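Topoisomerase I-like protein (PDB 2B9S) probably relaxes supercoiled DNA, by breaking and rejoining one strand, as the large subunit of a heterodimeric type IB topoisomerase caught with nicked DNA and vanadate. Local coordinates at residues 280-285 / 338-343; 274-279 / 359-364; 308-313 / 352-357; 20-25 / 185-190. One frame throughout, in Å; residues are numbered along the deposited sequence.

Interactions 1, 2 and 3 form one cluster in the catalytic core, with interaction 4 far off in the DNA-binding fragment, its centre about 42 to 49 Å from theirs. Interactions 1 and 2 lie on successive turns of helix 272-287, centres about 12 Å apart, and touch through Phe283 CE2 and Phe361 CZ at 4.0 Å. Interaction 3, about 13 Å from interaction 2 between centres, joins it by the Ile360 N to Leu308 O contact of 3.0 Å, a probable hydrogen bond. Interactions 1 and 3 do not touch. None of the four includes the vanadate-pocket residues Arg290, Lys328, Arg386 and His429, although Arg290 follows helix 272-287 closely in sequence.

Interaction 1 of 4, residues 280-285 / 338-343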
# COMPACT_ATOMS: atom_id res chain seq x y z
N ALA D 280 2.65 21.46 12.45
CA ALA D 280 2.63 20.24 11.64
C ALA D 280 3.23 19.10 12.43
O ALA D 280 2.65 18.00 12.49
CB ALA D 280 3.35 20.44 10.32
N MET D 281 4.37 19.34 13.07
CA MET D 281 4.96 18.28 13.88
C MET D 281 4.16 17.97 15.16
O MET D 281 4.12 16.84 15.61
CB MET D 281 6.49 18.41 14.05
CG MET D 281 7.02 19.65 14.68
SD MET D 281 8.78 19.85 14.28
CE MET D 281 9.56 18.97 15.64
N TYR D 282 3.45 18.97 15.68
CA TYR D 282 2.47 18.76 16.73
C TYR D 282 1.33 17.81 16.31
O TYR D 282 0.93 16.93 17.08
CB TYR D 282 1.90 20.11 17.17
CG TYR D 282 0.73 20.02 18.12
CD1 TYR D 282 0.92 19.81 19.49
CD2 TYR D 282 -0.58 20.18 17.66
CE1 TYR D 282 -0.16 19.73 20.37
CE2 TYR D 282 -1.67 20.10 18.52
CZ TYR D 282 -1.45 19.88 19.89
OH TYR D 282 -2.53 19.81 20.75
N PHE D 283 0.78 18.03 15.10
CA PHE D 283 -0.25 17.16 14.53
C PHE D 283 0.25 15.74 14.28
O PHE D 283 -0.45 14.79 14.60
CB PHE D 283 -0.83 17.71 13.22
CG PHE D 283 -1.75 18.89 13.40
CD1 PHE D 283 -2.26 19.23 14.65
CD2 PHE D 283 -2.13 19.64 12.30
CE1 PHE D 283 -3.10 20.32 14.82
CE2 PHE D 283 -2.99 20.72 12.44
CZ PHE D 283 -3.47 21.06 13.72
N ILE D 284 1.43 15.61 13.68
CA ILE D 284 2.03 14.31 13.35
C ILE D 284 2.35 13.51 14.62
O ILE D 284 2.09 12.30 14.69
CB ILE D 284 3.29 14.49 12.46
CG1 ILE D 284 2.91 15.03 11.08
CG2 ILE D 284 4.09 13.20 12.37
CD1 ILE D 284 4.07 15.48 10.22
N ASP D 285 2.88 14.21 15.62
CA ASP D 285 3.13 13.64 16.94
C ASP D 285 1.84 13.22 17.66
O ASP D 285 1.68 12.03 17.99
CB ASP D 285 3.93 14.62 17.81
CG ASP D 285 4.11 14.14 19.26
OD1 ASP D 285 3.83 12.97 19.57
OD2 ASP D 285 4.54 14.96 20.08
N ALA D 338 -9.25 18.63 20.91
CA ALA D 338 -8.96 19.72 21.83
C ALA D 338 -7.46 19.97 21.78
O ALA D 338 -6.67 19.10 22.15
CB ALA D 338 -9.41 19.36 23.24
N VAL D 339 -7.06 21.13 21.28
CA VAL D 339 -5.64 21.43 21.10
C VAL D 339 -5.15 22.45 22.12
O VAL D 339 -5.95 23.18 22.74
CB VAL D 339 -5.30 21.93 19.65
CG1 VAL D 339 -5.67 20.87 18.60
CG2 VAL D 339 -5.98 23.26 19.34
N LEU D 340 -3.83 22.51 22.28
CA LEU D 340 -3.20 23.58 23.03
C LEU D 340 -3.76 24.94 22.57
O LEU D 340 -3.97 25.14 21.38
CB LEU D 340 -1.68 23.54 22.86
CG LEU D 340 -0.96 22.28 23.34
CD1 LEU D 340 0.54 22.42 23.17
CD2 LEU D 340 -1.31 21.95 24.81
N PRO D 341 -4.07 25.85 23.53
CA PRO D 341 -4.52 27.20 23.14
C PRO D 341 -3.55 27.94 22.21
O PRO D 341 -3.99 28.73 21.38
CB PRO D 341 -4.68 27.94 24.48
CG PRO D 341 -4.13 27.04 25.54
CD PRO D 341 -4.07 25.64 24.99
N GLU D 342 -2.25 27.69 22.36
CA GLU D 342 -1.23 28.30 21.52
C GLU D 342 -1.27 27.77 20.07
O GLU D 342 -0.87 28.49 19.16
CB GLU D 342 0.16 28.10 22.12
N VAL D 343 -1.74 26.53 19.89
CA VAL D 343 -1.88 25.92 18.57
C VAL D 343 -3.17 26.39 17.94
O VAL D 343 -3.22 26.69 16.74
CB VAL D 343 -1.81 24.35 18.64
CG1 VAL D 343 -2.44 23.68 17.41
CG2 VAL D 343 -0.37 23.89 18.83
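Tyr282 makes a mainly apolar helix-to-loop contact with Val339, Leu340 and Val343 in the catalytic core of this type IB topoisomerase. It joins helix 272-287 to the start of helix 341-351, where Leu340 is the N-cap residue. The tyrosine CG stands anti to the backbone N (chi1 172°), and CB already points toward 338-343. Val343 lies over one face: its CG2 is 3.9 Å from the centroid of the Tyr282 ring and 12° off the ring normal, a CH-pi contact. The other methyl, Val343 CG1, packs at 3.8 Å from Tyr282 CE2 and also approaches the ring of Phe283. Near the ring plane, at the edge, sits Val339 CG1, while Leu340 CD1 comes obliquely to within 3.9 Å of Tyr282 CE1. Tyr263 of helix 236-266 also touches Tyr282, and Phe323 meets Phe283 edge-to-face, so both aromatic rings are part of a wider buried core. The hydroxyl ends beside the backbone of the 338-343 segment, with Tyr282 OH 3.5 Å from Val339 CA. There Leu340 N donates a weak hydrogen bond to Tyr282 OH, long at 3.4 Å but nearly straight at 163°.

Interaction 2 of 4, residues 274-279 / 359-364; sequences VAQRAV and DIFDQL
Gln276 sets its side-chain amide against the turn of residues 361-364, and both ends of that amide are used. Its OE1 accepts a hydrogen bond from Gln363 N at 2.9 Å; the donor lies in the carbonyl plane, on a lone pair, with a C=O...N angle of 136°. On the other branch, Gln276 NE2 gives Asp362 OD1 a weak bond of 3.3 Å that is nevertheless almost straight (170°). The amide arrives there on an extended chain beyond CG (chi2 -172°). Its aliphatic part slides past Phe361 in the opposite direction, bringing Gln276 CB to 3.9 Å from Phe361 CD1.

Apolar contacts flank this polar centre. Val279 CG1 meets the edge of the Phe361 ring, 3.9 Å from CZ, whereas Ile360 CG2 covers one face from within the loop. Leu364 CD1 reaches Arg277 CG at 3.9 Å, the two side chains crossing at about a right angle.

Further out, the turn itself positions the Gln363 N-H: Leu364 N bonds to Phe361 O at 3.1 Å. Asp362 is steadied by its neighbour, since Gln363 NE2 donates to Asp362 OD2 over 2.9 Å from above the carboxylate plane. Lys354 forms a long, weak ion pair with Asp362, and Phe350 of helix 341-351 packs against Gln276, Val279 and Ile360. The motif is a type I beta turn docked on the side of a helix, here tying the connection between helices 341-351 and 366-373 to helix 272-287 in the catalytic core.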
# COMPACT_ATOMS: atom_id res chain seq x y z
N VAL D 274 8.79 28.38 10.49
CA VAL D 274 9.09 27.70 11.77
C VAL D 274 7.82 27.41 12.58
O VAL D 274 7.65 26.28 13.09
CB VAL D 274 10.17 28.47 12.62
CG1 VAL D 274 10.44 27.77 13.93
CG2 VAL D 274 11.49 28.58 11.86
N ALA D 275 6.93 28.41 12.68
CA ALA D 275 5.67 28.27 13.42
C ALA D 275 4.75 27.23 12.79
O ALA D 275 4.11 26.45 13.51
CB ALA D 275 4.96 29.61 13.55
N GLN D 276 4.69 27.23 11.45
CA GLN D 276 3.94 26.24 10.67
C GLN D 276 4.51 24.83 10.83
O GLN D 276 3.77 23.87 11.08
CB GLN D 276 3.89 26.62 9.18
CG GLN D 276 2.93 27.76 8.88
CD GLN D 276 2.73 28.03 7.40
OE1 GLN D 276 3.33 27.38 6.55
NE2 GLN D 276 1.90 28.99 7.09
N ARG D 277 5.84 24.73 10.68
CA ARG D 277 6.61 23.50 10.96
C ARG D 277 6.28 22.90 12.34
O ARG D 277 6.11 21.67 12.46
CB ARG D 277 8.12 23.75 10.83
CG ARG D 277 8.97 22.48 10.74
CD ARG D 277 10.44 22.83 10.49
NE ARG D 277 11.02 23.57 11.62
CZ ARG D 277 12.20 24.19 11.61
NH1 ARG D 277 12.97 24.19 10.53
NH2 ARG D 277 12.60 24.80 12.71
N ALA D 278 6.16 23.77 13.35
CA ALA D 278 5.79 23.39 14.74
C ALA D 278 4.39 22.79 14.89
O ALA D 278 4.21 21.80 15.59
CB ALA D 278 5.95 24.60 15.67
N VAL D 279 3.40 23.42 14.26
CA VAL D 279 2.02 22.91 14.32
C VAL D 279 1.89 21.58 13.55
O VAL D 279 1.15 20.67 13.96
CB VAL D 279 1.00 23.99 13.83
CG1 VAL D 279 -0.42 23.48 13.82
CG2 VAL D 279 1.11 25.24 14.72
N ASP D 359 -3.99 26.30 0.97
CA ASP D 359 -3.23 25.52 1.96
C ASP D 359 -3.09 26.27 3.28
O ASP D 359 -2.76 27.45 3.28
CB ASP D 359 -1.78 25.25 1.51
CG ASP D 359 -1.66 24.34 0.30
OD1 ASP D 359 -2.66 23.73 -0.14
OD2 ASP D 359 -0.51 24.25 -0.20
N ILE D 360 -3.25 25.53 4.37
CA ILE D 360 -2.96 25.99 5.73
C ILE D 360 -1.46 26.16 5.97
O ILE D 360 -1.02 27.19 6.50
CB ILE D 360 -3.48 24.98 6.78
CG1 ILE D 360 -4.99 24.84 6.68
CG2 ILE D 360 -3.06 25.41 8.20
CD1 ILE D 360 -5.55 23.66 7.45
N PHE D 361 -0.68 25.15 5.59
CA PHE D 361 0.78 25.23 5.72
C PHE D 361 1.45 25.56 4.39
O PHE D 361 2.29 24.82 3.91
CB PHE D 361 1.35 23.94 6.33
CG PHE D 361 0.69 23.53 7.63
CD1 PHE D 361 0.75 24.37 8.75
CD2 PHE D 361 -0.00 22.31 7.72
CE1 PHE D 361 0.12 24.00 9.94
CE2 PHE D 361 -0.61 21.93 8.89
CZ PHE D 361 -0.55 22.78 10.02
N ASP D 362 1.12 26.72 3.84
CA ASP D 362 1.64 27.16 2.54
C ASP D 362 3.17 27.40 2.50
O ASP D 362 3.78 27.40 1.43
CB ASP D 362 0.87 28.39 2.03
CG ASP D 362 1.24 29.69 2.76
OD1 ASP D 362 0.96 29.84 3.99
OD2 ASP D 362 1.79 30.58 2.08
N GLN D 363 3.76 27.57 3.68
CA GLN D 363 5.19 27.81 3.83
C GLN D 363 5.95 26.58 4.39
O GLN D 363 7.08 26.71 4.85
CB GLN D 363 5.42 29.05 4.72
CG GLN D 363 4.85 30.37 4.13
CD GLN D 363 5.45 30.71 2.78
OE1 GLN D 363 6.67 30.71 2.63
NE2 GLN D 363 4.60 31.01 1.79
N LEU D 364 5.31 25.41 4.33
CA LEU D 364 5.91 24.14 4.81
C LEU D 364 5.71 22.96 3.83
O LEU D 364 4.57 22.63 3.47
CB LEU D 364 5.31 23.75 6.17
CG LEU D 364 5.72 22.39 6.76
CD1 LEU D 364 7.18 22.38 7.28
CD2 LEU D 364 4.76 21.95 7.84

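Interaction 3 of 4, residues 308-313 / 352-357; sequences LRVEHI and RRKSPG
Glu311 N and Pro356 O form the hydrogen bond that joins the two segments, 2.9 Å long with an N-H...O angle of 156°. The donor lies in the carbonyl plane of Pro356, on a lone pair. Glu311 belongs to a short 3-10 segment, residues 310-312, leading toward strand 313-315; Pro356 lies in the loop after helix 341-351. Backbone bonding between Val310 and Met358 continues the link just beyond Gly357.

The van der Waals contacts centre on Val310. Its CB packs at 3.5 Å from Ser355 O, and its CG2 touches Lys354 CB at 3.8 Å. Beyond CB the lysine leads away from Val310, to a hydrogen bond between Lys354 NZ and Phe350 O. Glu311 CB and Pro356 CB meet at 4.0 Å, and Arg309 CD approaches Gly357 O to 3.4 Å.

Charged and polar pairs are made within 308-313 itself. Arg309 NE forms a salt bridge with Glu311 OE2, 2.6 Å long, with the acceptor close to the guanidinium plane. His312 CE1 lies over one face of that guanidinium, toward its rim, while His312 ND1 accepts a 3.0 Å bond from Arg309 N. Arg309 NH2 has a second acidic partner in Asp301. Cross-segment bonding therefore rests on backbone polarity, while the charge of Arg309 is probably balanced by Glu311 and by Asp301, rather than by a charged group of 352-357.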
# COMPACT_ATOMS: atom_id res chain seq x y z
N LEU D 308 -2.97 19.87 4.18
CA LEU D 308 -4.30 20.28 4.66
C LEU D 308 -4.64 21.68 4.15
O LEU D 308 -3.80 22.56 4.10
CB LEU D 308 -4.41 20.24 6.19
CG LEU D 308 -4.23 18.89 6.88
CD1 LEU D 308 -3.91 19.10 8.36
CD2 LEU D 308 -5.46 17.95 6.67
N ARG D 309 -5.90 21.85 3.74
CA ARG D 309 -6.40 23.12 3.22
C ARG D 309 -7.38 23.71 4.24
O ARG D 309 -7.87 23.01 5.14
CB ARG D 309 -7.07 22.92 1.85
CG ARG D 309 -6.13 22.39 0.75
CD ARG D 309 -6.79 22.40 -0.61
NE ARG D 309 -7.82 21.37 -0.72
CZ ARG D 309 -7.64 20.14 -1.22
NH1 ARG D 309 -6.44 19.75 -1.65
NH2 ARG D 309 -8.65 19.29 -1.26
N VAL D 310 -7.67 25.00 4.08
CA VAL D 310 -8.58 25.72 4.96
C VAL D 310 -9.92 24.99 5.17
O VAL D 310 -10.42 24.90 6.30
CB VAL D 310 -8.76 27.20 4.50
CG1 VAL D 310 -9.86 27.92 5.31
CG2 VAL D 310 -7.42 27.93 4.60
N GLU D 311 -10.48 24.45 4.08
CA GLU D 311 -11.69 23.62 4.12
C GLU D 311 -11.64 22.35 5.00
O GLU D 311 -12.68 21.77 5.31
CB GLU D 311 -12.08 23.23 2.70
CG GLU D 311 -11.02 22.38 1.95
CD GLU D 311 -11.26 22.33 0.44
OE1 GLU D 311 -12.41 22.59 0.01
OE2 GLU D 311 -10.30 22.03 -0.32
N HIS D 312 -10.44 21.91 5.38
CA HIS D 312 -10.30 20.61 6.06
C HIS D 312 -10.39 20.71 7.56
O HIS D 312 -10.55 19.69 8.22
CB HIS D 312 -9.01 19.89 5.67
CG HIS D 312 -8.98 19.48 4.24
ND1 HIS D 312 -7.89 19.67 3.43
CD2 HIS D 312 -9.94 18.94 3.45
CE1 HIS D 312 -8.17 19.24 2.21
NE2 HIS D 312 -9.41 18.80 2.20
N ILE D 313 -10.24 21.93 8.09
CA ILE D 313 -10.42 22.20 9.52
C ILE D 313 -11.50 23.24 9.80
O ILE D 313 -11.77 24.13 8.99
CB ILE D 313 -9.09 22.57 10.25
CG1 ILE D 313 -8.61 23.98 9.87
CG2 ILE D 313 -7.99 21.46 10.07
CD1 ILE D 313 -7.43 24.48 10.71
N ARG D 352 -6.97 32.96 8.61
CA ARG D 352 -7.96 34.03 8.79
C ARG D 352 -8.62 34.61 7.51
O ARG D 352 -9.86 34.68 7.42
CB ARG D 352 -7.51 35.13 9.78
CG ARG D 352 -6.43 36.07 9.32
CD ARG D 352 -6.36 37.26 10.25
NE ARG D 352 -7.18 38.39 9.80
CZ ARG D 352 -6.65 39.52 9.33
NH1 ARG D 352 -5.33 39.63 9.26
NH2 ARG D 352 -7.43 40.55 8.93
N ARG D 353 -7.84 35.05 6.53
CA ARG D 353 -8.54 35.68 5.42
C ARG D 353 -8.48 34.83 4.13
O ARG D 353 -8.70 35.32 3.03
CB ARG D 353 -8.02 37.14 5.20
N LYS D 354 -8.21 33.53 4.31
CA LYS D 354 -7.94 32.61 3.22
C LYS D 354 -9.21 31.94 2.71
O LYS D 354 -10.11 31.65 3.49
CB LYS D 354 -6.93 31.55 3.68
CG LYS D 354 -5.57 32.10 3.90
CD LYS D 354 -4.55 31.00 3.99
CE LYS D 354 -3.12 31.56 4.12
NZ LYS D 354 -2.31 30.45 4.68
N SER D 355 -9.29 31.71 1.41
CA SER D 355 -10.42 30.98 0.87
C SER D 355 -10.30 29.46 1.17
O SER D 355 -9.21 28.98 1.52
CB SER D 355 -10.62 31.31 -0.62
OG SER D 355 -9.43 31.12 -1.35
N PRO D 356 -11.42 28.71 1.09
CA PRO D 356 -11.42 27.28 1.51
C PRO D 356 -10.40 26.37 0.80
O PRO D 356 -9.83 25.47 1.43
CB PRO D 356 -12.86 26.83 1.24
CG PRO D 356 -13.68 28.14 1.28
CD PRO D 356 -12.76 29.15 0.63
N GLY D 357 -10.15 26.62 -0.49
CA GLY D 357 -9.20 25.83 -1.24
C GLY D 357 -7.72 26.14 -1.08
O GLY D 357 -6.90 25.57 -1.78

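Interaction 4 of 4, residues 20-25 / 185-190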
# COMPACT_ATOMS: atom_id res chain seq x y z
N ARG D 20 24.96 -1.76 -0.16
CA ARG D 20 25.08 -3.11 -0.70
C ARG D 20 24.17 -4.09 0.05
O ARG D 20 24.28 -4.24 1.26
CB ARG D 20 26.54 -3.56 -0.63
CG ARG D 20 26.90 -4.60 -1.64
CD ARG D 20 28.39 -4.87 -1.66
NE ARG D 20 28.68 -6.09 -2.40
CZ ARG D 20 28.88 -6.16 -3.72
NH1 ARG D 20 28.82 -5.08 -4.46
NH2 ARG D 20 29.13 -7.33 -4.29
N ARG D 21 23.26 -4.73 -0.68
CA ARG D 21 22.20 -5.50 -0.03
C ARG D 21 22.40 -7.01 -0.13
O ARG D 21 21.89 -7.75 0.70
CB ARG D 21 20.80 -5.11 -0.58
CG ARG D 21 20.46 -3.64 -0.50
CD ARG D 21 20.52 -3.13 0.94
NE ARG D 21 19.49 -3.74 1.78
CZ ARG D 21 18.25 -3.28 1.90
NH1 ARG D 21 17.84 -2.20 1.23
NH2 ARG D 21 17.40 -3.92 2.69
N TRP D 22 23.13 -7.44 -1.16
CA TRP D 22 23.39 -8.87 -1.42
C TRP D 22 24.74 -9.08 -2.14
O TRP D 22 25.29 -8.14 -2.72
CB TRP D 22 22.25 -9.53 -2.22
CG TRP D 22 21.86 -8.82 -3.52
CD1 TRP D 22 20.91 -7.82 -3.66
CD2 TRP D 22 22.38 -9.04 -4.83
NE1 TRP D 22 20.82 -7.43 -4.95
CE2 TRP D 22 21.71 -8.15 -5.71
CE3 TRP D 22 23.35 -9.91 -5.37
CZ2 TRP D 22 21.98 -8.10 -7.10
CZ3 TRP D 22 23.62 -9.86 -6.74
CH2 TRP D 22 22.94 -8.95 -7.59
N GLU D 23 25.25 -10.30 -2.07
CA GLU D 23 26.49 -10.70 -2.75
C GLU D 23 26.16 -11.57 -3.94
O GLU D 23 26.78 -11.46 -5.01
CB GLU D 23 27.43 -11.45 -1.79
CG GLU D 23 28.07 -10.53 -0.75
CD GLU D 23 28.83 -9.36 -1.38
OE1 GLU D 23 29.42 -9.55 -2.48
OE2 GLU D 23 28.84 -8.26 -0.77
N THR D 24 25.18 -12.44 -3.75
CA THR D 24 24.70 -13.29 -4.82
C THR D 24 23.18 -13.29 -4.87
O THR D 24 22.50 -13.25 -3.84
CB THR D 24 25.21 -14.75 -4.70
OG1 THR D 24 24.79 -15.29 -3.44
CG2 THR D 24 26.73 -14.84 -4.83
N LEU D 25 22.66 -13.34 -6.09
CA LEU D 25 21.23 -13.41 -6.32
C LEU D 25 20.92 -14.25 -7.55
O LEU D 25 21.37 -13.96 -8.65
CB LEU D 25 20.65 -11.99 -6.44
CG LEU D 25 19.15 -11.77 -6.58
CD1 LEU D 25 18.33 -12.52 -5.51
CD2 LEU D 25 18.87 -10.26 -6.57
N THR D 185 12.75 -5.16 -16.82
CA THR D 185 14.18 -5.14 -16.49
C THR D 185 14.40 -6.20 -15.42
O THR D 185 13.70 -6.24 -14.40
CB THR D 185 14.63 -3.73 -16.00
OG1 THR D 185 14.39 -2.77 -17.04
CG2 THR D 185 16.12 -3.70 -15.65
N ILE D 186 15.36 -7.08 -15.68
CA ILE D 186 15.74 -8.13 -14.74
C ILE D 186 16.94 -7.66 -13.91
O ILE D 186 17.92 -7.14 -14.44
CB ILE D 186 16.05 -9.45 -15.50
CG1 ILE D 186 14.77 -10.02 -16.14
CG2 ILE D 186 16.74 -10.46 -14.60
CD1 ILE D 186 13.83 -10.80 -15.21
N ASN D 187 16.81 -7.78 -12.59
CA ASN D 187 17.93 -7.53 -11.69
C ASN D 187 18.36 -8.85 -11.06
O ASN D 187 17.56 -9.51 -10.38
CB ASN D 187 17.58 -6.53 -10.59
CG ASN D 187 18.81 -6.05 -9.83
OD1 ASN D 187 19.72 -5.51 -10.43
ND2 ASN D 187 18.82 -6.22 -8.53
N ILE D 188 19.61 -9.22 -11.30
CA ILE D 188 20.16 -10.53 -10.92
C ILE D 188 21.69 -10.46 -10.69
O ILE D 188 22.32 -9.46 -11.05
CB ILE D 188 19.78 -11.58 -12.01
CG1 ILE D 188 19.75 -13.00 -11.43
CG2 ILE D 188 20.59 -11.37 -13.30
CD1 ILE D 188 19.07 -14.00 -12.30
N GLY D 189 22.28 -11.50 -10.09
CA GLY D 189 23.74 -11.56 -9.89
C GLY D 189 24.51 -11.74 -11.19
O GLY D 189 24.07 -12.44 -12.08
N GLU D 190 25.68 -11.10 -11.28
CA GLU D 190 26.59 -11.22 -12.44
C GLU D 190 26.89 -12.66 -12.88
O GLU D 190 27.09 -12.93 -14.06
CB GLU D 190 27.95 -10.56 -12.16
CG GLU D 190 27.95 -9.25 -11.42
CD GLU D 190 27.84 -9.44 -9.92
OE1 GLU D 190 28.87 -9.63 -9.23
OE2 GLU D 190 26.69 -9.40 -9.45
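Leu25 O accepts a hydrogen bond from Gly189 N across the contact, at 3.0 Å with an N-H...O angle of 153°. The donor is tilted somewhat from the carbonyl plane, and Ile188 CG1 comes to 3.4 Å from the same oxygen. Gly189 brings its backbone close to Trp22 as well: Gly189 CA is 3.6 Å from both Trp22 CH2 and Trp22 CZ3, oblique to the ring.

The indole gets there with CG between the backbone N and the carbonyl carbon (chi1 53°). At its edge, near the ring plane, stand Ile188 O, 3.6 Å from Trp22 CH2, and Asn187 ND2, 3.9 Å from Trp22 CZ2. Asn187 turns its amide 71° from the indole plane; that amide is held elsewhere, OD1 by Asp209 N and ND2 by Trp214 O. Leu25 CB packs over one face of the indole, toward its rim, and Leu25 CD2 lies 4.1 Å from Asn187 O.

The contact lies in the DNA-binding fragment, where residues just beyond strand 185-187, a member of a four-stranded mixed sheet, meet the loop leading into strand 25-26. His210 stacks on Trp22, while Trp145 meets the indole edge-to-face. Arg21 packs on a phosphate of the bound DNA, placing this loop beside the duplex. At the far end of the 185-190 segment, Glu190 OE2 comes obliquely to 4.1 Å from Trp22 CZ3, and the same oxygen is hydrogen-bonded to His210 NE2.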